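Local coordinates for protein polyhedrin (Uranotaenia sapphirina cypovirus, PDB 4ZQX) that forms the crystalline occlusion bodies that encase cypovirus particles and binds ATP, at residues L29-E34 and L102-R107; S116-G121 and I138-S143. All coordinates share one frame; numbering follows the deposited sequence. Where two conformers were deposited one is given.

Contact 1: residues L29-E34 and L102-R107; sequences LVIVAE and LSFYLR
Ile31 and Phe104 lie side by side on one face of an antiparallel strand pair and point the same way. Ile31 presents CG1 and CD1 to one flank of the Phe104 ring, the CD2-CE2 side, with CG1 3.8 Å from CD2. Phe104 CG stands anti to its own carbonyl carbon (chi1 -63°), and the CD2-CE2 side of the ring is the part that nears the 29-34 strand. On the same face Leu29 and Leu106 run alongside each other and meet through Leu29 CD1 and Leu106 CD1 at 3.9 Å. At the other end a large residue faces a small one: Leu102 bends its CD2 branch over Ala33, 3.7 Å from CB. Ile174 and Val176 of strand 173-179 and Ile117 and Ile119 of strand 116-120 pack on this face.

The reverse face carries Val30, Val32, Ser103 and Tyr105. Tyr105 CB sits 3.6 Å from Val30 O, and the edge of the ring reaches on to Val32, whose CG2 lies 4.2 Å from CE2. Tyr105 OH bonds to Leu230 N and Tyr164 OH. A water bridges Ser103 OG, 2.6 Å away, and Val32 O, to which it donates.

Between the faces, Val30 pairs with Tyr105 and Val32 with Ser103, each through two backbone hydrogen bonds; Val32 N to Ser103 O is nearly straight (172°). CA-H groups of the alternating non-hydrogen-bonded positions also approach carbonyl oxygens across the strands, as in Ile31 CA to Ser103 O at 3.4 Å. This is a regular antiparallel ladder with no bulge, in the middle of the chain's main sheet. Its chemistry is divided: the Ile31-Phe104 face is wholly apolar core, while the Tyr105 face combines valines with hydroxyls that are hydrogen-bonded despite being buried.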
loop_
_atom_site.group_PDB
_atom_site.type_symbol
_atom_site.label_atom_id
_atom_site.label_comp_id
_atom_site.label_asym_id
_atom_site.label_seq_id
_atom_site.Cartn_x
_atom_site.Cartn_y
_atom_site.Cartn_z
ATOM N N LEU A 29 4.582 15.658 -3.765
ATOM C CA LEU A 29 5.847 15.329 -3.102
ATOM C C LEU A 29 6.740 14.551 -4.075
ATOM O O LEU A 29 6.338 13.521 -4.612
ATOM C CB LEU A 29 5.591 14.475 -1.853
ATOM C CG LEU A 29 6.800 13.828 -1.163
ATOM C CD1 LEU A 29 7.731 14.864 -0.566
ATOM C CD2 LEU A 29 6.337 12.844 -0.092
ATOM N N VAL A 30 7.935 15.064 -4.324
ATOM C CA VAL A 30 8.959 14.307 -5.026
ATOM C C VAL A 30 10.167 14.159 -4.136
ATOM O O VAL A 30 10.743 15.135 -3.677
ATOM C CB VAL A 30 9.392 14.974 -6.334
ATOM C CG1 VAL A 30 10.530 14.175 -6.994
ATOM C CG2 VAL A 30 8.214 15.075 -7.282
ATOM N N ILE A 31 10.536 12.914 -3.889
ATOM C CA ILE A 31 11.749 12.612 -3.154
ATOM C C ILE A 31 12.795 12.148 -4.133
ATOM O O ILE A 31 12.521 11.284 -4.957
ATOM C CB ILE A 31 11.483 11.513 -2.124
ATOM C CG1 ILE A 31 10.391 11.994 -1.166
ATOM C CG2 ILE A 31 12.774 11.153 -1.374
ATOM C CD1 ILE A 31 9.914 10.970 -0.205
ATOM N N VAL A 32 13.981 12.752 -4.063
ATOM C CA VAL A 32 15.089 12.353 -4.917
ATOM C C VAL A 32 16.256 11.856 -4.081
ATOM O O VAL A 32 16.770 12.587 -3.210
ATOM C CB VAL A 32 15.601 13.539 -5.759
ATOM C CG1 VAL A 32 16.749 13.105 -6.697
ATOM C CG2 VAL A 32 14.452 14.183 -6.534
ATOM N N ALA A 33 16.679 10.628 -4.364
ATOM C CA ALA A 33 17.890 10.056 -3.788
ATOM C C ALA A 33 19.011 10.148 -4.817
ATOM O O ALA A 33 18.827 9.762 -5.957
ATOM C CB ALA A 33 17.655 8.585 -3.403
ATOM N N GLU A 34 20.162 10.666 -4.408
ATOM C CA GLU A 34 21.329 10.762 -5.285
ATOM C C GLU A 34 22.435 9.878 -4.699
ATOM O O GLU A 34 22.687 9.900 -3.496
ATOM C CB GLU A 34 21.793 12.223 -5.438
ATOM C CG GLU A 34 22.947 12.394 -6.456
ATOM C CD GLU A 34 23.315 13.850 -6.787
ATOM O OE1 GLU A 34 24.504 14.087 -7.107
ATOM O OE2 GLU A 34 22.440 14.749 -6.760
ATOM N N LEU A 102 19.564 13.111 0.203
ATOM C CA LEU A 102 18.134 13.070 -0.099
ATOM C C LEU A 102 17.600 14.483 -0.206
ATOM O O LEU A 102 17.967 15.347 0.597
ATOM C CB LEU A 102 17.362 12.336 0.985
ATOM C CG LEU A 102 17.702 10.872 1.220
ATOM C CD1 LEU A 102 16.989 10.342 2.451
ATOM C CD2 LEU A 102 17.318 10.075 0.011
ATOM N N SER A 103 16.759 14.706 -1.214
ATOM C CA SER A 103 16.094 15.975 -1.450
ATOM C C SER A 103 14.599 15.735 -1.446
ATOM O O SER A 103 14.123 14.818 -2.108
ATOM C CB SER A 103 16.492 16.520 -2.820
ATOM O OG SER A 103 17.888 16.657 -2.914
ATOM N N PHE A 104 13.872 16.584 -0.727
ATOM C CA PHE A 104 12.428 16.482 -0.590
ATOM C C PHE A 104 11.808 17.741 -1.176
ATOM O O PHE A 104 12.015 18.822 -0.648
ATOM C CB PHE A 104 12.026 16.366 0.888
ATOM C CG PHE A 104 12.539 15.131 1.561
ATOM C CD1 PHE A 104 13.832 15.074 2.044
ATOM C CD2 PHE A 104 11.729 14.022 1.704
ATOM C CE1 PHE A 104 14.302 13.936 2.648
ATOM C CE2 PHE A 104 12.199 12.891 2.305
ATOM C CZ PHE A 104 13.492 12.849 2.776
ATOM N N TYR A 105 11.046 17.587 -2.257
ATOM C CA TYR A 105 10.404 18.705 -2.939
ATOM C C TYR A 105 8.899 18.660 -2.699
ATOM O O TYR A 105 8.261 17.674 -3.035
ATOM C CB TYR A 105 10.718 18.636 -4.435
ATOM C CG TYR A 105 12.171 18.931 -4.718
ATOM C CD1 TYR A 105 12.640 20.237 -4.695
ATOM C CD2 TYR A 105 13.081 17.913 -4.972
ATOM C CE1 TYR A 105 13.969 20.529 -4.923
ATOM C CE2 TYR A 105 14.411 18.200 -5.230
ATOM C CZ TYR A 105 14.850 19.517 -5.191
ATOM O OH TYR A 105 16.173 19.860 -5.426
ATOM N N LEU A 106 8.355 19.716 -2.092
ATOM C CA LEU A 106 6.929 19.788 -1.764
ATOM C C LEU A 106 6.288 20.952 -2.501
ATOM O O LEU A 106 6.825 22.065 -2.479
ATOM C CB LEU A 106 6.724 19.991 -0.251
ATOM C CG LEU A 106 6.976 18.817 0.700
ATOM C CD1 LEU A 106 8.450 18.451 0.768
ATOM C CD2 LEU A 106 6.454 19.147 2.093
ATOM N N ARG A 107 5.148 20.716 -3.147
ATOM C CA ARG A 107 4.511 21.782 -3.906
ATOM C C ARG A 107 3.010 21.720 -3.731
ATOM O O ARG A 107 2.400 20.688 -3.973
ATOM C CB ARG A 107 4.858 21.683 -5.406
ATOM C CG ARG A 107 4.499 22.937 -6.209
ATOM C CD ARG A 107 4.495 22.687 -7.732
ATOM N NE ARG A 107 4.457 23.944 -8.479
ATOM C CZ ARG A 107 3.351 24.622 -8.775
ATOM N NH1 ARG A 107 2.164 24.160 -8.415
ATOM N NH2 ARG A 107 3.435 25.764 -9.444
HETATM O O HOH W 1 18.963 14.480 -3.816
#

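Contact 2: residues S116-G121 and I138-S143; sequences SIDIRG and IRPPCS
Ile138 and Arg120 meet first along the loop, Ile138 CA lying 4.1 Å from Arg120 NH1. That NH1 also bonds Arg137 O and forms a salt bridge in its guanidinium plane to Asp118 OD2 (2.8 Å), two residues back on the same strand. Next, Arg139 adopts a left-handed backbone conformation (phi 52°, psi 55°); its N gives a hydrogen bond to a water that in turn donates to Asp118 OD2. Its guanidinium forms a salt bridge with Asp24 of a neighbouring subunit. Pro140 crosses Asp118 obliquely, with CD 3.6 Å from OD2 and CG near OD1. Pro140 O then accepts from both the N and the OG of Ser143, closing the short 3-10 turn 141-143. Ser143 finally docks on the strand: its O takes Ile117 N at 2.9 Å (angle 166°), Ser116 CA approaches the same oxygen at 3.2 Å, and Ser143 CB comes 3.3 Å from Ile117 O. The backbones of Ser116, Asp118 and Arg120 pair with strand 173-179, so Ile117 N faces the sheet's outer edge, which the loop covers through one direct backbone bond and one water bridge. Gripped by both Arg120 and the water, Asp118 is probably ionised, with the guanidinium offsetting its charge.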
loop_
_atom_site.group_PDB
_atom_site.type_symbol
_atom_site.label_atom_id
_atom_site.label_comp_id
_atom_site.label_asym_id
_atom_site.label_seq_id
_atom_site.Cartn_x
_atom_site.Cartn_y
_atom_site.Cartn_z
ATOM N N SER A 116 5.830 16.766 8.239
ATOM C CA SER A 116 6.890 16.072 8.968
ATOM C C SER A 116 7.664 15.117 8.078
ATOM O O SER A 116 7.090 14.401 7.275
ATOM C CB SER A 116 6.326 15.336 10.181
ATOM O OG SER A 116 5.380 14.365 9.803
ATOM N N ILE A 117 8.984 15.139 8.224
ATOM C CA ILE A 117 9.874 14.262 7.474
ATOM C C ILE A 117 10.682 13.501 8.510
ATOM O O ILE A 117 11.472 14.087 9.236
ATOM C CB ILE A 117 10.805 15.055 6.537
ATOM C CG1 ILE A 117 9.976 15.867 5.534
ATOM C CG2 ILE A 117 11.770 14.119 5.808
ATOM C CD1 ILE A 117 10.799 16.861 4.724
ATOM N N ASP A 118 10.459 12.199 8.582
ATOM C CA ASP A 118 11.073 11.366 9.602
ATOM C C ASP A 118 11.993 10.354 8.921
ATOM O O ASP A 118 11.533 9.494 8.168
ATOM C CB ASP A 118 9.941 10.682 10.387
ATOM C CG ASP A 118 10.425 9.873 11.588
ATOM O OD1 ASP A 118 11.596 10.013 12.016
ATOM O OD2 ASP A 118 9.587 9.110 12.120
ATOM N N ILE A 119 13.293 10.488 9.167
ATOM C CA ILE A 119 14.296 9.543 8.679
ATOM C C ILE A 119 14.467 8.462 9.739
ATOM O O ILE A 119 14.933 8.752 10.861
ATOM C CB ILE A 119 15.629 10.230 8.434
ATOM C CG1 ILE A 119 15.446 11.452 7.528
ATOM C CG2 ILE A 119 16.630 9.249 7.824
ATOM C CD1 ILE A 119 14.831 11.160 6.194
ATOM N N ARG A 120 14.070 7.236 9.379
ATOM C CA ARG A 120 13.952 6.121 10.324
ATOM C C ARG A 120 15.020 5.076 10.041
ATOM O O ARG A 120 15.735 5.185 9.063
ATOM C CB ARG A 120 12.550 5.491 10.251
ATOM C CG ARG A 120 11.425 6.506 10.511
ATOM C CD ARG A 120 10.047 5.919 10.335
ATOM N NE ARG A 120 9.699 4.930 11.360
ATOM C CZ ARG A 120 9.204 5.222 12.559
ATOM N NH1 ARG A 120 9.002 6.489 12.922
ATOM N NH2 ARG A 120 8.901 4.242 13.406
ATOM N N GLY A 121 15.131 4.075 10.914
ATOM C CA GLY A 121 16.179 3.078 10.811
ATOM C C GLY A 121 15.982 2.086 9.687
ATOM O O GLY A 121 14.966 2.100 8.976
ATOM N N ILE A 138 5.988 7.604 16.123
ATOM C CA ILE A 138 5.941 8.397 14.900
ATOM C C ILE A 138 5.952 9.880 15.285
ATOM O O ILE A 138 5.745 10.242 16.454
ATOM C CB ILE A 138 4.717 8.072 14.010
ATOM C CG1 ILE A 138 3.406 8.526 14.659
ATOM C CG2 ILE A 138 4.678 6.576 13.704
ATOM C CD1 ILE A 138 2.205 8.473 13.708
ATOM N N ARG A 139 6.210 10.717 14.291
ATOM C CA ARG A 139 6.148 12.169 14.434
ATOM C C ARG A 139 6.952 12.707 15.610
ATOM O O ARG A 139 6.421 13.409 16.456
ATOM C CB ARG A 139 4.681 12.618 14.514
ATOM C CG ARG A 139 3.957 12.367 13.216
ATOM C CD ARG A 139 2.515 12.829 13.197
ATOM N NE ARG A 139 1.635 12.077 14.087
ATOM C CZ ARG A 139 0.312 12.017 13.941
ATOM N NH1 ARG A 139 -0.276 12.672 12.944
ATOM N NH2 ARG A 139 -0.424 11.303 14.788
ATOM N N PRO A 140 8.245 12.365 15.661
ATOM C CA PRO A 140 9.088 12.958 16.706
ATOM C C PRO A 140 9.225 14.468 16.491
ATOM O O PRO A 140 9.090 14.931 15.361
ATOM C CB PRO A 140 10.437 12.259 16.511
ATOM C CG PRO A 140 10.462 11.917 15.073
ATOM C CD PRO A 140 9.035 11.561 14.713
ATOM N N PRO A 141 9.490 15.226 17.564
ATOM C CA PRO A 141 9.542 16.684 17.480
ATOM C C PRO A 141 10.447 17.216 16.372
ATOM O O PRO A 141 10.134 18.224 15.765
ATOM C CB PRO A 141 10.098 17.085 18.848
ATOM C CG PRO A 141 9.656 16.022 19.760
ATOM C CD PRO A 141 9.691 14.756 18.947
ATOM N N CYS A 142 11.558 16.521 16.134
ATOM C CA CYS A 142 12.563 16.946 15.160
ATOM C C CYS A 142 12.071 16.863 13.725
ATOM O O CYS A 142 12.624 17.505 12.837
ATOM C CB CYS A 142 13.857 16.116 15.294
ATOM S SG CYS A 142 13.729 14.335 14.917
ATOM N N SER A 143 11.050 16.057 13.489
ATOM C CA SER A 143 10.614 15.780 12.128
ATOM C C SER A 143 9.842 16.954 11.505
ATOM O O SER A 143 9.697 17.025 10.285
ATOM C CB SER A 143 9.764 14.508 12.067
ATOM O OG SER A 143 8.527 14.676 12.739
HETATM O O HOH W 2 6.950 9.736 11.688
#

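In the fold
The two contacts follow one another along the chain, contact 1 closing before contact 2 opens, with centres 16 Å apart. Contact 1 lies in the six-stranded sheet near the centre of the chain; contact 2 docks a loop on strand 116-120, an outermost strand of the three-stranded sheet. Strands 101-107 and 116-120 are consecutive, and Phe104 joins them: its CZ lies 3.7 Å from Ile117 CG2. The two sheets thus share an apolar core. The side chain of Tyr105 in contact 1 is about 10 Å from bound ATP, whereas contact 2 is away from that site. Val30 of contact 1 packs on Tyr133 of a second subunit, and Arg139 of contact 2 bonds to a third.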